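Local coordinates for type IV secretion system protein VirB11 (Brucella suis, PDB 2GZA) that hydrolyses ATP as a cytoplasmic, hexameric ATPase of the VirB type IV secretion system, a virulence apparatus, at residues C[42-45]-C[49-52]; C[89-94]-C[242-247]; C[101-106]-C[249-254]. All coordinates share one frame; numbering follows the deposited sequence.

All three contacts lie on the six-stranded antiparallel sheet built from residues 40-120. Across it come contact 1 (strands 48-52 and 40-43), then strand 116-120, contact 3 (strand 101-105) and contact 2 (edge strand 91-95). Contacts 2 and 3 set that end of the sheet against helix 241-248 and the loop after it; their centres are about 8 Å apart and they lie on neighbouring strands, with Leu-92 N 2.7 Å from Ile-104 O. Contacts 1 and 3, about 10 Å apart between centres, are joined by a weak, long ion pair, Glu-52 to Lys-252. Contacts 1 and 2 do not touch. Contact 3 alone reaches the sulfate, which sits on the P-loop of a neighbouring subunit.

Contact 1: C[42-45]-C[49-52]; sequences CVNR and VFCE
Phe-50 faces Cys-42 and Asn-44 with successive parts of its side chain. At the root, Phe-50 CB lies 4.3 Å from Cys-42 CB on the same face of the sheet. The next bond swings CG beside the backbone N, opposite the carbonyl carbon (chi1 -84°), and sends the ring out from the sheet on the Cys-42 face, to the level of the Asn-44 amide. There the CD1-CE1 side takes over: Asn-44 ND2 comes within 3.6 Å of Phe-50 CD1 and slightly farther from CE1. The amide approaches the ring obliquely although the two planes are only 16° apart, and the two side chains run at about a right angle. The amide is anchored elsewhere, ND2 bonded to Asn-221 and OD1 to Arg-204, in the loops leading into the parallel strands 222-226 and 205-209, which fixes its rotation beside the ring. Farther out, the Phe-50 side chain also touches Asn-221 and, on strand 57-61, Trp-57 and Tyr-59, whose ring is steeply inclined to that of Phe-50.

The backbone carrying these side chains is a beta hairpin: strands 40-43 and 48-52 are neighbours in the antiparallel sheet, with 57-61 beyond the second and 116-120 beyond the first. Cys-42 and Phe-50 are a hydrogen-bonded pair, their backbones joined twice, Cys-42 N to Phe-50 O at 2.7 Å and Phe-50 N to Cys-42 O at 2.8 Å, the latter bond fairly straight at 161°. Cys-42 O also receives a CA-H...O contact from Val-49 CA at 3.2 Å. On the other face of the sheet Val-43 and Val-49 meet by methyl groups, CG2 of Val-43 to CG1 of Val-49 at 4.2 Å, where Trp-32 of helix 30-34 packs on Val-49.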
loop_
_atom_site.group_PDB
_atom_site.type_symbol
_atom_site.label_atom_id
_atom_site.label_comp_id
_atom_site.label_asym_id
_atom_site.label_seq_id
_atom_site.Cartn_x
_atom_site.Cartn_y
_atom_site.Cartn_z
ATOM N N CYS C 42 -11.271 41.835 -19.565
ATOM C CA CYS C 42 -12.193 41.312 -18.561
ATOM C C CYS C 42 -13.492 42.077 -18.452
ATOM O O CYS C 42 -13.515 43.302 -18.551
ATOM C CB CYS C 42 -11.525 41.297 -17.202
ATOM S SG CYS C 42 -10.332 40.007 -17.112
ATOM N N VAL C 43 -14.579 41.342 -18.256
ATOM C CA VAL C 43 -15.833 41.937 -17.824
ATOM C C VAL C 43 -16.262 41.249 -16.528
ATOM O O VAL C 43 -16.496 40.037 -16.498
ATOM C CB VAL C 43 -16.948 41.869 -18.908
ATOM C CG1 VAL C 43 -18.267 42.464 -18.375
ATOM C CG2 VAL C 43 -16.524 42.601 -20.174
ATOM N N ASN C 44 -16.334 42.033 -15.455
ATOM C CA ASN C 44 -16.710 41.521 -14.124
ATOM C C ASN C 44 -18.195 41.670 -13.856
ATOM O O ASN C 44 -18.783 40.877 -13.125
ATOM C CB ASN C 44 -15.944 42.244 -13.015
ATOM C CG ASN C 44 -14.449 42.170 -13.196
ATOM O OD1 ASN C 44 -13.938 41.237 -13.809
ATOM N ND2 ASN C 44 -13.735 43.160 -12.667
ATOM N N ARG C 45 -18.785 42.705 -14.441
ATOM C CA ARG C 45 -20.183 43.040 -14.224
ATOM C C ARG C 45 -20.669 43.925 -15.357
ATOM O O ARG C 45 -19.855 44.530 -16.051
ATOM C CB ARG C 45 -20.377 43.722 -12.857
ATOM C CG ARG C 45 -19.613 45.027 -12.639
ATOM C CD ARG C 45 -18.717 44.939 -11.410
ATOM N NE ARG C 45 -19.298 44.072 -10.384
ATOM C CZ ARG C 45 -18.612 43.323 -9.526
ATOM N NH1 ARG C 45 -17.290 43.304 -9.537
ATOM N NH2 ARG C 45 -19.265 42.577 -8.650
ATOM N N VAL C 49 -15.452 47.265 -18.307
ATOM C CA VAL C 49 -14.401 46.345 -18.707
ATOM C C VAL C 49 -13.110 46.693 -17.975
ATOM O O VAL C 49 -12.857 47.856 -17.659
ATOM C CB VAL C 49 -14.176 46.289 -20.255
ATOM C CG1 VAL C 49 -15.460 46.536 -21.012
ATOM C CG2 VAL C 49 -13.103 47.259 -20.705
ATOM N N PHE C 50 -12.322 45.671 -17.678
ATOM C CA PHE C 50 -10.976 45.860 -17.173
ATOM C C PHE C 50 -10.000 45.205 -18.135
ATOM O O PHE C 50 -10.178 44.045 -18.508
ATOM C CB PHE C 50 -10.828 45.281 -15.763
ATOM C CG PHE C 50 -11.268 46.209 -14.677
ATOM C CD1 PHE C 50 -12.590 46.228 -14.247
ATOM C CD2 PHE C 50 -10.365 47.071 -14.080
ATOM C CE1 PHE C 50 -12.995 47.086 -13.239
ATOM C CE2 PHE C 50 -10.769 47.935 -13.070
ATOM C CZ PHE C 50 -12.087 47.937 -12.648
ATOM N N CYS C 51 -8.987 45.952 -18.557
ATOM C CA CYS C 51 -7.978 45.397 -19.453
ATOM C C CYS C 51 -6.558 45.517 -18.913
ATOM O O CYS C 51 -6.216 46.480 -18.230
ATOM C CB CYS C 51 -8.102 45.976 -20.868
ATOM S SG CYS C 51 -7.677 47.708 -21.021
ATOM N N GLU C 52 -5.754 44.501 -19.200
ATOM C CA GLU C 52 -4.364 44.457 -18.778
ATOM C C GLU C 52 -3.482 45.061 -19.866
ATOM O O GLU C 52 -3.372 44.508 -20.967
ATOM C CB GLU C 52 -3.943 43.014 -18.482
ATOM C CG GLU C 52 -2.441 42.821 -18.311
ATOM C CD GLU C 52 -2.075 41.461 -17.747
ATOM O OE1 GLU C 52 -2.617 41.087 -16.685
ATOM O OE2 GLU C 52 -1.229 40.771 -18.358
#

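Contact 2: C[89-94]-C[242-247]; sequences RPVLSA and ATLLRS
Val-91 overlaps Ser-247 and Leu-244 with its two methyl groups, one for each. CG1, which lies opposite the backbone N (chi1 174°), reaches Ser-247 OG at 3.6 Å, a van der Waals contact of a methyl with a hydroxyl oxygen. CG2, on the other branch, lies beside Leu-244 CD1 at 4.4 Å. The bond from CA to CB of Ser-247 is directed toward the strand, while that of Leu-244 is turned to one side and only CD1 comes near. No hydrogen bond joins the two segments.

Leu-244 and Ser-247 stand three residues apart, so a single turn of helix 241-248 presents both to the valine. The helical spacing is kept by backbone bonds such as Ser-247 N to Thr-243 O at 2.9 Å. The strand carrying Val-91, 91-95, is the outermost within this chain of the six-stranded antiparallel sheet. That sheet belongs to the N-terminal domain in this family and the helix to the P-loop ATPase domain, so the contact packs one domain against one face of the other's edge strand. Leu-92, next along the strand, points the other way, onto Thr-77 and Ala-78 of helix 67-81, so that helices cover the edge strand on both faces. Val-91 is flanked by Gln-103 and Val-105 of the adjoining strand, and Ser-247 touches Gln-103 as well. The two backbones stay well apart, Val-91 CA to Ser-247 CA 7.6 Å, leaving the methyl groups and the hydroxyl to bridge the gap.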
loop_
_atom_site.group_PDB
_atom_site.type_symbol
_atom_site.label_atom_id
_atom_site.label_comp_id
_atom_site.label_asym_id
_atom_site.label_seq_id
_atom_site.Cartn_x
_atom_site.Cartn_y
_atom_site.Cartn_z
ATOM N N ARG C 89 -24.899 24.468 -15.407
ATOM C CA ARG C 89 -23.534 24.413 -15.951
ATOM C C ARG C 89 -23.056 25.851 -16.196
ATOM O O ARG C 89 -23.070 26.341 -17.323
ATOM C CB ARG C 89 -23.472 23.565 -17.219
ATOM C CG ARG C 89 -23.391 22.068 -16.925
ATOM C CD ARG C 89 -23.373 21.207 -18.169
ATOM N NE ARG C 89 -23.109 19.809 -17.829
ATOM C CZ ARG C 89 -23.290 18.780 -18.652
ATOM N NH1 ARG C 89 -23.748 18.968 -19.885
ATOM N NH2 ARG C 89 -23.015 17.553 -18.235
ATOM N N PRO C 90 -22.643 26.536 -15.114
ATOM C CA PRO C 90 -22.347 27.963 -15.149
ATOM C C PRO C 90 -20.886 28.368 -15.392
ATOM O O PRO C 90 -20.591 29.562 -15.434
ATOM C CB PRO C 90 -22.799 28.429 -13.761
ATOM C CG PRO C 90 -22.890 27.160 -12.905
ATOM C CD PRO C 90 -22.493 26.001 -13.752
ATOM N N VAL C 91 -19.990 27.400 -15.544
ATOM C CA VAL C 91 -18.588 27.696 -15.836
ATOM C C VAL C 91 -18.226 27.169 -17.219
ATOM O O VAL C 91 -18.410 25.990 -17.511
ATOM C CB VAL C 91 -17.643 27.144 -14.744
ATOM C CG1 VAL C 91 -16.192 27.327 -15.142
ATOM C CG2 VAL C 91 -17.921 27.839 -13.423
ATOM N N LEU C 92 -17.719 28.060 -18.067
ATOM C CA LEU C 92 -17.427 27.728 -19.457
ATOM C C LEU C 92 -16.015 28.135 -19.859
ATOM O O LEU C 92 -15.594 29.257 -19.600
ATOM C CB LEU C 92 -18.441 28.413 -20.375
ATOM C CG LEU C 92 -18.673 27.894 -21.799
ATOM C CD1 LEU C 92 -19.993 28.401 -22.282
ATOM C CD2 LEU C 92 -17.590 28.304 -22.784
ATOM N N SER C 93 -15.296 27.210 -20.488
ATOM C CA SER C 93 -14.000 27.502 -21.099
ATOM C C SER C 93 -14.083 27.259 -22.592
ATOM O O SER C 93 -14.634 26.250 -23.032
ATOM C CB SER C 93 -12.893 26.643 -20.500
ATOM O OG SER C 93 -12.696 26.957 -19.138
ATOM N N ALA C 94 -13.536 28.188 -23.368
ATOM C CA ALA C 94 -13.585 28.107 -24.825
ATOM C C ALA C 94 -12.407 28.796 -25.499
ATOM O O ALA C 94 -11.740 29.645 -24.908
ATOM C CB ALA C 94 -14.894 28.680 -25.350
ATOM N N ALA C 242 -13.466 23.701 -5.170
ATOM C CA ALA C 242 -12.357 23.183 -5.961
ATOM C C ALA C 242 -12.468 23.556 -7.444
ATOM O O ALA C 242 -11.490 23.990 -8.048
ATOM C CB ALA C 242 -12.222 21.677 -5.791
ATOM N N THR C 243 -13.652 23.395 -8.023
ATOM C CA THR C 243 -13.864 23.751 -9.425
ATOM C C THR C 243 -13.684 25.256 -9.649
ATOM O O THR C 243 -13.154 25.679 -10.691
ATOM C CB THR C 243 -15.241 23.304 -9.945
ATOM O OG1 THR C 243 -16.272 23.932 -9.173
ATOM C CG2 THR C 243 -15.392 21.782 -9.864
ATOM N N LEU C 244 -14.107 26.050 -8.666
ATOM C CA LEU C 244 -13.910 27.490 -8.717
ATOM C C LEU C 244 -12.430 27.872 -8.651
ATOM O O LEU C 244 -11.992 28.798 -9.351
ATOM C CB LEU C 244 -14.698 28.178 -7.614
ATOM C CG LEU C 244 -16.116 28.672 -7.889
ATOM C CD1 LEU C 244 -16.718 28.175 -9.204
ATOM C CD2 LEU C 244 -17.023 28.339 -6.700
ATOM N N LEU C 245 -11.662 27.165 -7.824
ATOM C CA LEU C 245 -10.221 27.393 -7.758
ATOM C C LEU C 245 -9.574 27.125 -9.117
ATOM O O LEU C 245 -8.723 27.886 -9.563
ATOM C CB LEU C 245 -9.547 26.553 -6.669
ATOM C CG LEU C 245 -9.499 27.090 -5.230
ATOM C CD1 LEU C 245 -9.196 25.969 -4.242
ATOM C CD2 LEU C 245 -8.492 28.223 -5.059
ATOM N N ARG C 246 -9.991 26.054 -9.781
ATOM C CA ARG C 246 -9.463 25.733 -11.110
ATOM C C ARG C 246 -9.893 26.760 -12.145
ATOM O O ARG C 246 -9.132 27.104 -13.048
ATOM C CB ARG C 246 -9.845 24.314 -11.541
ATOM C CG ARG C 246 -8.921 23.245 -10.933
ATOM C CD ARG C 246 -9.322 21.807 -11.288
ATOM N NE ARG C 246 -9.924 21.093 -10.155
ATOM C CZ ARG C 246 -11.190 20.685 -10.104
ATOM N NH1 ARG C 246 -12.009 20.908 -11.125
ATOM N NH2 ARG C 246 -11.641 20.044 -9.030
ATOM N N SER C 247 -11.110 27.262 -11.998
ATOM C CA SER C 247 -11.611 28.313 -12.859
ATOM C C SER C 247 -10.748 29.576 -12.767
ATOM O O SER C 247 -10.467 30.213 -13.780
ATOM C CB SER C 247 -13.066 28.614 -12.520
ATOM O OG SER C 247 -13.673 29.377 -13.548
#

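Contact 3: C[101-106]-C[249-254]; sequences RIQIVR and LRMKPT. With SO4 (sulfate ion), chain D.
Van der Waals packing joins Val-105 and Gln-103 to Met-251 and Arg-250. The end of Met-251 lies across the strand's side chains: its CE makes an apolar contact with Val-105 CG2 at 3.3 Å, the two side chains at about a right angle, and lies 3.5 Å from Gln-103 NE2. The CB of Met-251 does not point at the strand; the chain bends near its sulfur (chi3 -148°) and brings CE over. Beside it Gln-103 CG touches Arg-250 CB at 3.4 Å and Arg-250 CD at 4.0 Å. These two side chains also run nearly perpendicular; their amide and guanidinium planes are 3° apart, but the flat ends lie apart and do not stack.

Strand 101-105 lies between 91-95 and 116-120 in the antiparallel sheet, part of the N-terminal domain in this family; residues 249-254 form the loop from helix 241-248 to strand 255-258, in the P-loop ATPase domain. Gln-103 and Val-105 face this loop, whereas Ile-102 and Ile-104 point away from it, to the other face of the sheet.

Polar bonding is found at Arg-101 and Lys-252, which take no part in the packing. Arg-101 bends at chi3 and offers its guanidinium edge to the sulfate, NH2 donating to sulfate O1 at 3.1 Å with a bent N-H...O angle of 142°. The sulfate, probably from the crystallisation liquor, is also bound by backbone N of Ser-186, Gly-187 and Lys-188 of a neighbouring subunit, within its predicted ATP site, consistent with a nucleotide phosphate position. Lys-252 NZ gives a weak hydrogen bond to Gly-185 O of that same subunit.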
loop_
_atom_site.group_PDB
_atom_site.type_symbol
_atom_site.label_atom_id
_atom_site.label_comp_id
_atom_site.label_asym_id
_atom_site.label_seq_id
_atom_site.Cartn_x
_atom_site.Cartn_y
_atom_site.Cartn_z
ATOM N N ARG C 101 -8.462 32.739 -25.674
ATOM C CA ARG C 101 -9.065 31.871 -24.663
ATOM C C ARG C 101 -10.053 32.691 -23.850
ATOM O O ARG C 101 -9.755 33.813 -23.446
ATOM C CB ARG C 101 -8.018 31.213 -23.768
ATOM C CG ARG C 101 -7.395 29.958 -24.380
ATOM C CD ARG C 101 -6.271 29.387 -23.517
ATOM N NE ARG C 101 -5.280 30.409 -23.180
ATOM C CZ ARG C 101 -4.065 30.170 -22.698
ATOM N NH1 ARG C 101 -3.647 28.927 -22.494
ATOM N NH2 ARG C 101 -3.259 31.188 -22.426
ATOM N N ILE C 102 -11.239 32.136 -23.640
ATOM C CA ILE C 102 -12.288 32.834 -22.922
ATOM C C ILE C 102 -12.858 31.978 -21.791
ATOM O O ILE C 102 -13.245 30.826 -21.994
ATOM C CB ILE C 102 -13.397 33.358 -23.891
ATOM C CG1 ILE C 102 -14.438 34.191 -23.139
ATOM C CG2 ILE C 102 -14.039 32.215 -24.669
ATOM C CD1 ILE C 102 -15.361 34.998 -24.036
ATOM N N GLN C 103 -12.873 32.544 -20.592
ATOM C CA GLN C 103 -13.549 31.919 -19.473
ATOM C C GLN C 103 -14.758 32.719 -19.062
ATOM O O GLN C 103 -14.676 33.929 -18.851
ATOM C CB GLN C 103 -12.617 31.683 -18.298
ATOM C CG GLN C 103 -12.321 30.214 -18.109
ATOM C CD GLN C 103 -13.217 29.558 -17.074
ATOM O OE1 GLN C 103 -13.097 28.363 -16.807
ATOM N NE2 GLN C 103 -14.110 30.339 -16.465
ATOM N N ILE C 104 -15.886 32.027 -18.979
ATOM C CA ILE C 104 -17.141 32.646 -18.592
ATOM C C ILE C 104 -17.761 31.939 -17.394
ATOM O O ILE C 104 -17.933 30.715 -17.387
ATOM C CB ILE C 104 -18.153 32.724 -19.763
ATOM C CG1 ILE C 104 -17.545 33.488 -20.948
ATOM C CG2 ILE C 104 -19.455 33.392 -19.303
ATOM C CD1 ILE C 104 -18.464 33.654 -22.138
ATOM N N VAL C 105 -18.071 32.729 -16.373
ATOM C CA VAL C 105 -18.815 32.256 -15.214
ATOM C C VAL C 105 -20.130 33.023 -15.132
ATOM O O VAL C 105 -20.141 34.251 -15.205
ATOM C CB VAL C 105 -18.035 32.451 -13.898
ATOM C CG1 VAL C 105 -18.674 31.637 -12.769
ATOM C CG2 VAL C 105 -16.582 32.069 -14.076
ATOM N N ARG C 106 -21.236 32.294 -14.992
ATOM C CA ARG C 106 -22.552 32.919 -14.861
ATOM C C ARG C 106 -23.207 32.700 -13.473
ATOM O O ARG C 106 -22.795 31.806 -12.735
ATOM C CB ARG C 106 -23.478 32.550 -16.033
ATOM C CG ARG C 106 -23.957 31.125 -16.067
ATOM C CD ARG C 106 -25.339 31.036 -16.687
ATOM N NE ARG C 106 -26.394 31.180 -15.679
ATOM C CZ ARG C 106 -27.665 31.462 -15.943
ATOM N NH1 ARG C 106 -28.072 31.643 -17.193
ATOM N NH2 ARG C 106 -28.534 31.568 -14.946
ATOM N N LEU C 249 -7.625 29.893 -12.390
ATOM C CA LEU C 249 -6.406 29.760 -13.188
ATOM C C LEU C 249 -6.567 30.375 -14.583
ATOM O O LEU C 249 -5.593 30.825 -15.193
ATOM C CB LEU C 249 -5.987 28.291 -13.304
ATOM C CG LEU C 249 -5.687 27.490 -12.028
ATOM C CD1 LEU C 249 -5.439 26.036 -12.351
ATOM C CD2 LEU C 249 -4.520 28.068 -11.231
ATOM N N ARG C 250 -7.805 30.410 -15.065
ATOM C CA ARG C 250 -8.110 30.942 -16.391
ATOM C C ARG C 250 -8.746 32.330 -16.379
ATOM O O ARG C 250 -9.143 32.838 -17.421
ATOM C CB ARG C 250 -9.022 29.985 -17.143
ATOM C CG ARG C 250 -8.441 28.613 -17.335
ATOM C CD ARG C 250 -9.114 27.905 -18.474
ATOM N NE ARG C 250 -8.260 26.848 -18.999
ATOM C CZ ARG C 250 -8.363 25.570 -18.621
ATOM N NH1 ARG C 250 -9.281 25.209 -17.721
ATOM N NH2 ARG C 250 -7.552 24.660 -19.133
ATOM N N MET C 251 -8.877 32.927 -15.200
ATOM C CA MET C 251 -9.266 34.340 -15.104
ATOM C C MET C 251 -7.917 34.986 -14.891
ATOM O O MET C 251 -6.971 34.341 -15.018
ATOM C CB MET C 251 -10.269 34.553 -13.983
ATOM C CG MET C 251 -11.588 33.861 -14.295
ATOM S SD MET C 251 -12.567 33.413 -12.858
ATOM C CE MET C 251 -13.326 31.950 -13.485
ATOM N N LYS C 252 -7.707 36.224 -14.619
ATOM C CA LYS C 252 -6.296 36.593 -14.549
ATOM C C LYS C 252 -6.146 37.311 -13.241
ATOM O O LYS C 252 -5.898 38.507 -13.234
ATOM C CB LYS C 252 -5.913 37.460 -15.765
ATOM C CG LYS C 252 -4.490 38.028 -15.785
ATOM C CD LYS C 252 -3.515 37.210 -16.628
ATOM C CE LYS C 252 -2.165 37.912 -16.680
ATOM N NZ LYS C 252 -1.273 37.384 -17.749
ATOM N N PRO C 253 -6.330 36.590 -12.116
ATOM C CA PRO C 253 -6.384 37.323 -10.870
ATOM C C PRO C 253 -4.981 37.664 -10.406
ATOM O O PRO C 253 -4.023 37.018 -10.816
ATOM C CB PRO C 253 -7.053 36.336 -9.910
ATOM C CG PRO C 253 -6.668 34.993 -10.418
ATOM C CD PRO C 253 -6.455 35.134 -11.906
ATOM N N THR C 254 -4.867 38.696 -9.584
ATOM C CA THR C 254 -3.625 38.972 -8.906
ATOM C C THR C 254 -3.574 38.074 -7.665
ATOM O O THR C 254 -2.570 37.401 -7.436
ATOM C CB THR C 254 -3.481 40.455 -8.534
ATOM O OG1 THR C 254 -3.986 41.273 -9.597
ATOM C CG2 THR C 254 -2.027 40.792 -8.291
HETATM S S SO4 D . -0.170 29.620 -19.927
HETATM O O1 SO4 D . -1.253 30.564 -20.156
HETATM O O2 SO4 D . 0.089 29.512 -18.502
HETATM O O3 SO4 D . -0.595 28.322 -20.430
HETATM O O4 SO4 D . 1.054 30.028 -20.621
#